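Local coordinates for protein polysaccharide Lyase Family 6 (Bacteroides cellulosilyticus, PDB 6QPS) that cleaves alginate, with a preference for mannuronic acid, as a calcium-binding polysaccharide lyase of family 6, at residues Asn210-Arg216 with Gly241-Ser247; Asn234-Ser240 with Asn258-Ala264. One frame throughout, in Å; residues are numbered along the deposited sequence.

Interaction 1: Asn210-Arg216 with Gly241-Ser247; sequences NGAEIIR and GENEIIS. With CA (calcium ion), chain C.
N210, E213, E242 and E244 bring their side-chain oxygens together on one calcium ion. N210 OD1 binds the metal at 2.3 Å, and E213 OE2 and E244 OE1 each give one oxygen. E242 binds with both, OE1 at 2.4 Å and OE2 at 2.7 Å from the calcium. Two waters complete the seven ligand atoms, and one of them also accepts from N210 ND2. E242 CG sits between the backbone N and the carbonyl carbon (chi1 60°), and the bend at chi2 turns the carboxylate to the ion. G211 N donates to E242 OE2 at 2.9 Å, nearly along the C-O axis. A212 N reaches the same oxygen on the anti side. E244 N donates to the anti lone pair of E242 OE1. S247 OG donates to E244 OE2 from above the carboxylate plane, at 2.7 Å. One water donates to E213 OE2 and S247 OG and accepts from R216 NE. R216 NH1 turns elsewhere, to Q182 and Y155. Parallel pairing begins past the site: I245 O accepts from both I214 N and I215 N, and S247 N donates to I215 O at 2.8 Å. The calcium, probably at the active site as in related lyases, takes ligands from both segments and so bridges two turns of the parallel beta-helix; without it the crowded carboxylates would probably repel one another.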
loop_
_atom_site.group_PDB
_atom_site.type_symbol
_atom_site.label_atom_id
_atom_site.label_comp_id
_atom_site.label_asym_id
_atom_site.label_seq_id
_atom_site.Cartn_x
_atom_site.Cartn_y
_atom_site.Cartn_z
ATOM N N ASN A 210 2.249 1.642 16.791
ATOM C CA ASN A 210 1.873 2.277 15.542
ATOM C C ASN A 210 3.115 2.774 14.811
ATOM O O ASN A 210 4.162 3.034 15.410
ATOM C CB ASN A 210 0.959 3.469 15.853
ATOM C CG ASN A 210 0.118 3.908 14.671
ATOM O OD1 ASN A 210 0.152 3.321 13.590
ATOM N ND2 ASN A 210 -0.649 4.970 14.880
ATOM N N GLY A 211 2.985 2.905 13.498
ATOM C CA GLY A 211 4.037 3.426 12.656
ATOM C C GLY A 211 4.857 2.393 11.918
ATOM O O GLY A 211 6.046 2.634 11.682
ATOM N N ALA A 212 4.252 1.273 11.501
ATOM C CA ALA A 212 4.942 0.214 10.777
ATOM C C ALA A 212 4.176 -0.143 9.502
ATOM O O ALA A 212 4.196 -1.290 9.052
ATOM C CB ALA A 212 5.212 -1.000 11.677
ATOM N N GLU A 213 3.482 0.841 8.917
ATOM C CA GLU A 213 2.739 0.646 7.677
ATOM C C GLU A 213 3.697 0.290 6.534
ATOM O O GLU A 213 4.882 0.641 6.546
ATOM C CB GLU A 213 2.004 1.940 7.319
ATOM C CG GLU A 213 0.993 2.435 8.366
ATOM C CD GLU A 213 1.549 3.396 9.435
ATOM O OE1 GLU A 213 2.794 3.523 9.570
ATOM O OE2 GLU A 213 0.711 4.013 10.165
ATOM N N ILE A 214 3.165 -0.377 5.509
ATOM C CA ILE A 214 3.927 -0.598 4.280
ATOM C C ILE A 214 3.816 0.608 3.347
ATOM O O ILE A 214 4.830 1.159 2.909
ATOM C CB ILE A 214 3.477 -1.892 3.577
ATOM C CG1 ILE A 214 3.557 -3.119 4.498
ATOM C CG2 ILE A 214 4.324 -2.151 2.318
ATOM C CD1 ILE A 214 4.915 -3.390 5.111
ATOM N N ILE A 215 2.591 1.031 3.012
ATOM C CA ILE A 215 2.362 2.214 2.186
ATOM C C ILE A 215 1.451 3.179 2.937
ATOM O O ILE A 215 0.425 2.770 3.499
ATOM C CB ILE A 215 1.709 1.847 0.834
ATOM C CG1 ILE A 215 2.541 0.864 0.016
ATOM C CG2 ILE A 215 1.405 3.110 -0.005
ATOM C CD1 ILE A 215 1.898 0.414 -1.275
ATOM N N ARG A 216 1.783 4.468 2.882
ATOM C CA ARG A 216 0.924 5.541 3.380
ATOM C C ARG A 216 0.793 6.576 2.268
ATOM O O ARG A 216 1.808 7.049 1.733
ATOM C CB ARG A 216 1.463 6.196 4.659
ATOM C CG ARG A 216 0.471 7.193 5.277
ATOM C CD ARG A 216 1.188 8.073 6.285
ATOM N NE ARG A 216 1.515 7.427 7.552
ATOM C CZ ARG A 216 2.620 7.635 8.250
ATOM N NH1 ARG A 216 3.598 8.395 7.786
ATOM N NH2 ARG A 216 2.775 7.051 9.423
ATOM N N GLY A 241 3.424 -5.649 10.307
ATOM C CA GLY A 241 3.960 -4.716 11.288
ATOM C C GLY A 241 2.912 -4.130 12.216
ATOM O O GLY A 241 3.207 -3.856 13.389
ATOM N N GLU A 242 1.712 -3.855 11.690
ATOM C CA GLU A 242 0.637 -3.190 12.421
ATOM C C GLU A 242 -0.664 -3.374 11.645
ATOM O O GLU A 242 -0.686 -3.975 10.570
ATOM C CB GLU A 242 0.933 -1.702 12.590
ATOM C CG GLU A 242 1.098 -0.968 11.256
ATOM C CD GLU A 242 0.525 0.429 11.329
ATOM O OE1 GLU A 242 -0.689 0.594 11.070
ATOM O OE2 GLU A 242 1.298 1.361 11.654
ATOM N N ASN A 243 -1.736 -2.744 12.140
ATOM C CA ASN A 243 -3.067 -3.015 11.612
ATOM C C ASN A 243 -3.328 -2.393 10.248
ATOM O O ASN A 243 -4.286 -2.809 9.589
ATOM C CB ASN A 243 -4.164 -2.663 12.623
ATOM C CG ASN A 243 -4.223 -1.208 12.972
ATOM O OD1 ASN A 243 -3.434 -0.404 12.500
ATOM N ND2 ASN A 243 -5.188 -0.855 13.815
ATOM N N GLU A 244 -2.492 -1.456 9.778
ATOM C CA GLU A 244 -2.626 -0.915 8.424
ATOM C C GLU A 244 -1.478 -1.440 7.557
ATOM O O GLU A 244 -0.314 -1.048 7.753
ATOM C CB GLU A 244 -2.581 0.615 8.399
ATOM C CG GLU A 244 -3.621 1.318 9.236
ATOM C CD GLU A 244 -3.387 2.812 9.261
ATOM O OE1 GLU A 244 -2.319 3.226 9.787
ATOM O OE2 GLU A 244 -4.255 3.567 8.744
ATOM N N ILE A 245 -1.810 -2.256 6.545
ATOM C CA ILE A 245 -0.851 -2.565 5.485
ATOM C C ILE A 245 -0.684 -1.350 4.585
ATOM O O ILE A 245 0.436 -0.852 4.361
ATOM C CB ILE A 245 -1.314 -3.787 4.669
ATOM C CG1 ILE A 245 -1.557 -5.025 5.540
ATOM C CG2 ILE A 245 -0.311 -4.069 3.554
ATOM C CD1 ILE A 245 -2.327 -6.101 4.780
ATOM N N ILE A 246 -1.808 -0.846 4.072
ATOM C CA ILE A 246 -1.874 0.392 3.310
ATOM C C ILE A 246 -2.774 1.337 4.088
ATOM O O ILE A 246 -3.929 0.986 4.397
ATOM C CB ILE A 246 -2.440 0.180 1.902
ATOM C CG1 ILE A 246 -1.647 -0.881 1.126
ATOM C CG2 ILE A 246 -2.477 1.518 1.164
ATOM C CD1 ILE A 246 -2.204 -1.121 -0.281
ATOM N N SER A 247 -2.245 2.512 4.414
ATOM C CA SER A 247 -3.001 3.582 5.068
ATOM C C SER A 247 -3.245 4.694 4.043
ATOM O O SER A 247 -2.342 5.466 3.700
ATOM C CB SER A 247 -2.194 4.061 6.259
ATOM O OG SER A 247 -2.839 5.048 7.016
HETATM CA CA CA C . -0.866 2.937 11.545
HETATM O O HOH W 1 -1.677 5.183 12.050
HETATM O O HOH W 2 3.208 -3.789 8.034
HETATM O O HOH W 3 -0.777 5.928 8.732
HETATM O O HOH W 4 -2.755 2.097 12.889
#

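Interaction 2: Asn234-Ser240 with Asn258-Ala264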
loop_
_atom_site.group_PDB
_atom_site.type_symbol
_atom_site.label_atom_id
_atom_site.label_comp_id
_atom_site.label_asym_id
_atom_site.label_seq_id
_atom_site.Cartn_x
_atom_site.Cartn_y
_atom_site.Cartn_z
ATOM N N ASN A 234 0.192 -5.382 -7.121
ATOM C CA ASN A 234 1.266 -5.650 -6.172
ATOM C C ASN A 234 0.898 -6.809 -5.249
ATOM O O ASN A 234 -0.282 -7.087 -5.008
ATOM C CB ASN A 234 1.545 -4.438 -5.273
ATOM C CG ASN A 234 1.888 -3.172 -6.050
ATOM O OD1 ASN A 234 3.022 -2.977 -6.506
ATOM N ND2 ASN A 234 0.911 -2.267 -6.166
ATOM N N VAL A 235 1.935 -7.480 -4.724
ATOM C CA VAL A 235 1.791 -8.522 -3.702
ATOM C C VAL A 235 2.275 -7.987 -2.360
ATOM O O VAL A 235 3.338 -7.357 -2.282
ATOM C CB VAL A 235 2.582 -9.789 -4.062
ATOM C CG1 VAL A 235 2.491 -10.825 -2.955
ATOM C CG2 VAL A 235 2.074 -10.391 -5.334
ATOM N N PHE A 236 1.479 -8.232 -1.315
ATOM C CA PHE A 236 1.829 -7.965 0.084
ATOM C C PHE A 236 1.880 -9.322 0.781
ATOM O O PHE A 236 0.852 -9.992 0.925
ATOM C CB PHE A 236 0.811 -7.017 0.724
ATOM C CG PHE A 236 0.755 -5.679 0.031
ATOM C CD1 PHE A 236 0.002 -5.518 -1.119
ATOM C CD2 PHE A 236 1.488 -4.615 0.495
ATOM C CE1 PHE A 236 -0.020 -4.305 -1.784
ATOM C CE2 PHE A 236 1.465 -3.395 -0.174
ATOM C CZ PHE A 236 0.726 -3.252 -1.317
ATOM N N PHE A 237 3.069 -9.744 1.204
ATOM C CA PHE A 237 3.335 -11.098 1.725
ATOM C C PHE A 237 3.846 -10.991 3.157
ATOM O O PHE A 237 4.953 -10.490 3.395
ATOM C CB PHE A 237 4.375 -11.753 0.809
ATOM C CG PHE A 237 4.916 -13.095 1.266
ATOM C CD1 PHE A 237 6.125 -13.186 1.938
ATOM C CD2 PHE A 237 4.255 -14.267 0.932
ATOM C CE1 PHE A 237 6.657 -14.430 2.309
ATOM C CE2 PHE A 237 4.776 -15.516 1.311
ATOM C CZ PHE A 237 5.957 -15.596 1.995
ATOM N N ARG A 238 3.033 -11.439 4.110
ATOM C CA ARG A 238 3.435 -11.438 5.517
ATOM C C ARG A 238 3.801 -10.032 5.983
ATOM O O ARG A 238 4.696 -9.842 6.820
ATOM C CB ARG A 238 4.537 -12.477 5.764
ATOM C CG ARG A 238 4.009 -13.873 5.460
ATOM C CD ARG A 238 5.063 -14.913 5.623
ATOM N NE ARG A 238 4.485 -16.242 5.437
ATOM C CZ ARG A 238 5.185 -17.366 5.330
ATOM N NH1 ARG A 238 6.516 -17.331 5.367
ATOM N NH2 ARG A 238 4.538 -18.523 5.183
ATOM N N CYS A 239 3.031 -9.042 5.500
ATOM C CA CYS A 239 3.197 -7.654 5.940
ATOM C C CYS A 239 2.394 -7.466 7.221
ATOM O O CYS A 239 1.181 -7.225 7.176
ATOM C CB CYS A 239 2.740 -6.671 4.865
ATOM S SG CYS A 239 3.603 -6.809 3.269
ATOM N N SER A 240 3.062 -7.574 8.371
ATOM C CA SER A 240 2.388 -7.754 9.654
ATOM C C SER A 240 2.940 -6.818 10.715
ATOM O O SER A 240 2.889 -7.117 11.906
ATOM C CB SER A 240 2.473 -9.217 10.101
ATOM O OG SER A 240 1.881 -10.025 9.087
ATOM N N ASN A 258 -4.487 -5.913 -6.203
ATOM C CA ASN A 258 -3.405 -6.269 -5.287
ATOM C C ASN A 258 -3.778 -7.554 -4.561
ATOM O O ASN A 258 -4.959 -7.872 -4.420
ATOM C CB ASN A 258 -3.132 -5.149 -4.282
ATOM C CG ASN A 258 -2.767 -3.866 -4.961
ATOM O OD1 ASN A 258 -1.659 -3.698 -5.500
ATOM N ND2 ASN A 258 -3.725 -2.946 -5.002
ATOM N N LEU A 259 -2.757 -8.304 -4.121
ATOM C CA LEU A 259 -2.925 -9.545 -3.361
ATOM C C LEU A 259 -2.333 -9.338 -1.976
ATOM O O LEU A 259 -1.163 -8.957 -1.861
ATOM C CB LEU A 259 -2.213 -10.724 -4.038
ATOM C CG LEU A 259 -2.204 -12.043 -3.252
ATOM C CD1 LEU A 259 -3.581 -12.629 -3.103
ATOM C CD2 LEU A 259 -1.256 -13.013 -3.959
ATOM N N PHE A 260 -3.139 -9.597 -0.931
ATOM C CA PHE A 260 -2.732 -9.464 0.475
ATOM C C PHE A 260 -2.715 -10.862 1.085
ATOM O O PHE A 260 -3.771 -11.439 1.344
ATOM C CB PHE A 260 -3.680 -8.535 1.225
ATOM C CG PHE A 260 -3.764 -7.149 0.618
ATOM C CD1 PHE A 260 -4.677 -6.864 -0.389
ATOM C CD2 PHE A 260 -2.889 -6.141 1.004
ATOM C CE1 PHE A 260 -4.745 -5.591 -0.962
ATOM C CE2 PHE A 260 -2.966 -4.878 0.432
ATOM C CZ PHE A 260 -3.889 -4.617 -0.554
ATOM N N TYR A 261 -1.515 -11.418 1.277
ATOM C CA TYR A 261 -1.333 -12.823 1.627
ATOM C C TYR A 261 -0.702 -12.945 3.003
ATOM O O TYR A 261 0.426 -12.481 3.218
ATOM C CB TYR A 261 -0.430 -13.489 0.585
ATOM C CG TYR A 261 -0.109 -14.965 0.778
ATOM C CD1 TYR A 261 0.962 -15.372 1.586
ATOM C CD2 TYR A 261 -0.851 -15.948 0.136
ATOM C CE1 TYR A 261 1.272 -16.708 1.735
ATOM C CE2 TYR A 261 -0.551 -17.291 0.287
ATOM C CZ TYR A 261 0.501 -17.671 1.108
ATOM O OH TYR A 261 0.845 -18.999 1.272
ATOM N N GLU A 262 -1.418 -13.606 3.917
ATOM C CA GLU A 262 -0.930 -13.864 5.280
ATOM C C GLU A 262 -0.408 -12.591 5.959
ATOM O O GLU A 262 0.587 -12.626 6.682
ATOM C CB GLU A 262 0.142 -14.961 5.288
ATOM C CG GLU A 262 -0.406 -16.342 4.940
ATOM C CD GLU A 262 0.602 -17.471 5.138
ATOM O OE1 GLU A 262 1.806 -17.212 5.372
ATOM O OE2 GLU A 262 0.169 -18.639 5.034
ATOM N N SER A 263 -1.096 -11.467 5.746
ATOM C CA SER A 263 -0.628 -10.159 6.206
ATOM C C SER A 263 -1.526 -9.665 7.333
ATOM O O SER A 263 -2.729 -9.451 7.120
ATOM C CB SER A 263 -0.606 -9.162 5.037
ATOM O OG SER A 263 0.434 -9.471 4.108
ATOM N N ALA A 264 -0.936 -9.434 8.511
ATOM C CA ALA A 264 -1.694 -9.085 9.720
ATOM C C ALA A 264 -2.064 -7.601 9.781
ATOM O O ALA A 264 -1.716 -6.878 10.719
ATOM C CB ALA A 264 -0.907 -9.487 10.967
HETATM O O HOH W 5 1.263 -12.732 9.375
#
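Strands 235-237 and 259-261 run parallel, their axes 4.8 Å apart at closest approach and 8° from parallel, and their backbones alternate as donor and acceptor from N234 O to Y261 O. At one end N258 OD1 accepts from both N234 N and N234 ND2, the latter at 3.0 Å. The two amides are nearly coplanar, 5° apart. N234 OD1 accepts from N199 N, and N258 ND2 goes on to N280. F236 and F260 share a face. Their rings are near parallel but slid apart, with F260 CE2 over one face of F236, 3.4 Å from F236 CD1. F237 and Y261 lie alongside on the other face, with V235 and L259, near parallel but slid further apart. Like residues in register on successive turns, as with N234-N258 and F236-F260, are characteristic of a parallel beta-helix. Beyond the strands, R238 runs extended from CG to NE and lies alongside E262. R238 NE and NH2 both grip E262 OE1 side-on in the guanidinium plane, NE at 2.8 Å from OE1. E262 OE2 is taken by H285. F237 CZ lies over a face of the same guanidinium. An alanine in place of R238 would probably leave E262 OE1 without its charged mate, with H285 as the remaining named partner of the carboxylate, and F237 without the guanidinium against it. S263 OG accepts from C239 N and donates to Y261 O, and A264 N donates to S240 OG at 2.9 Å. F236 stacks on F201 and F260 on F282, so the row of rings runs on into the neighbouring turns. Inside the beta-helix F236 packs on I245 and I246 of strand 244-249. Outside, V235 and L259 meet helix 433-445, while V235, F237, R238 and Y261 touch helix 454-465.

The chain enters at 210-216 and passes through 234-240 directly into 241-247, then reaches 258-264. Interaction 1 closes a loop of 24 residues when 241-247 returns beside 210-216. Interaction 2 closes one of 17 residues when 258-264 returns beside 234-240. The two loops cross, because the segments alternate. Each contact joins successive turns of the beta-helix, but on different sides of it. Interaction 1 ties strand 215-218 to 244-249 next to the calcium; interaction 2 ties 230-237 to 254-261 against helices 433-445 and 454-465. They meet inside the beta-helix, where I245 packs on S263 and I214 packs on C239.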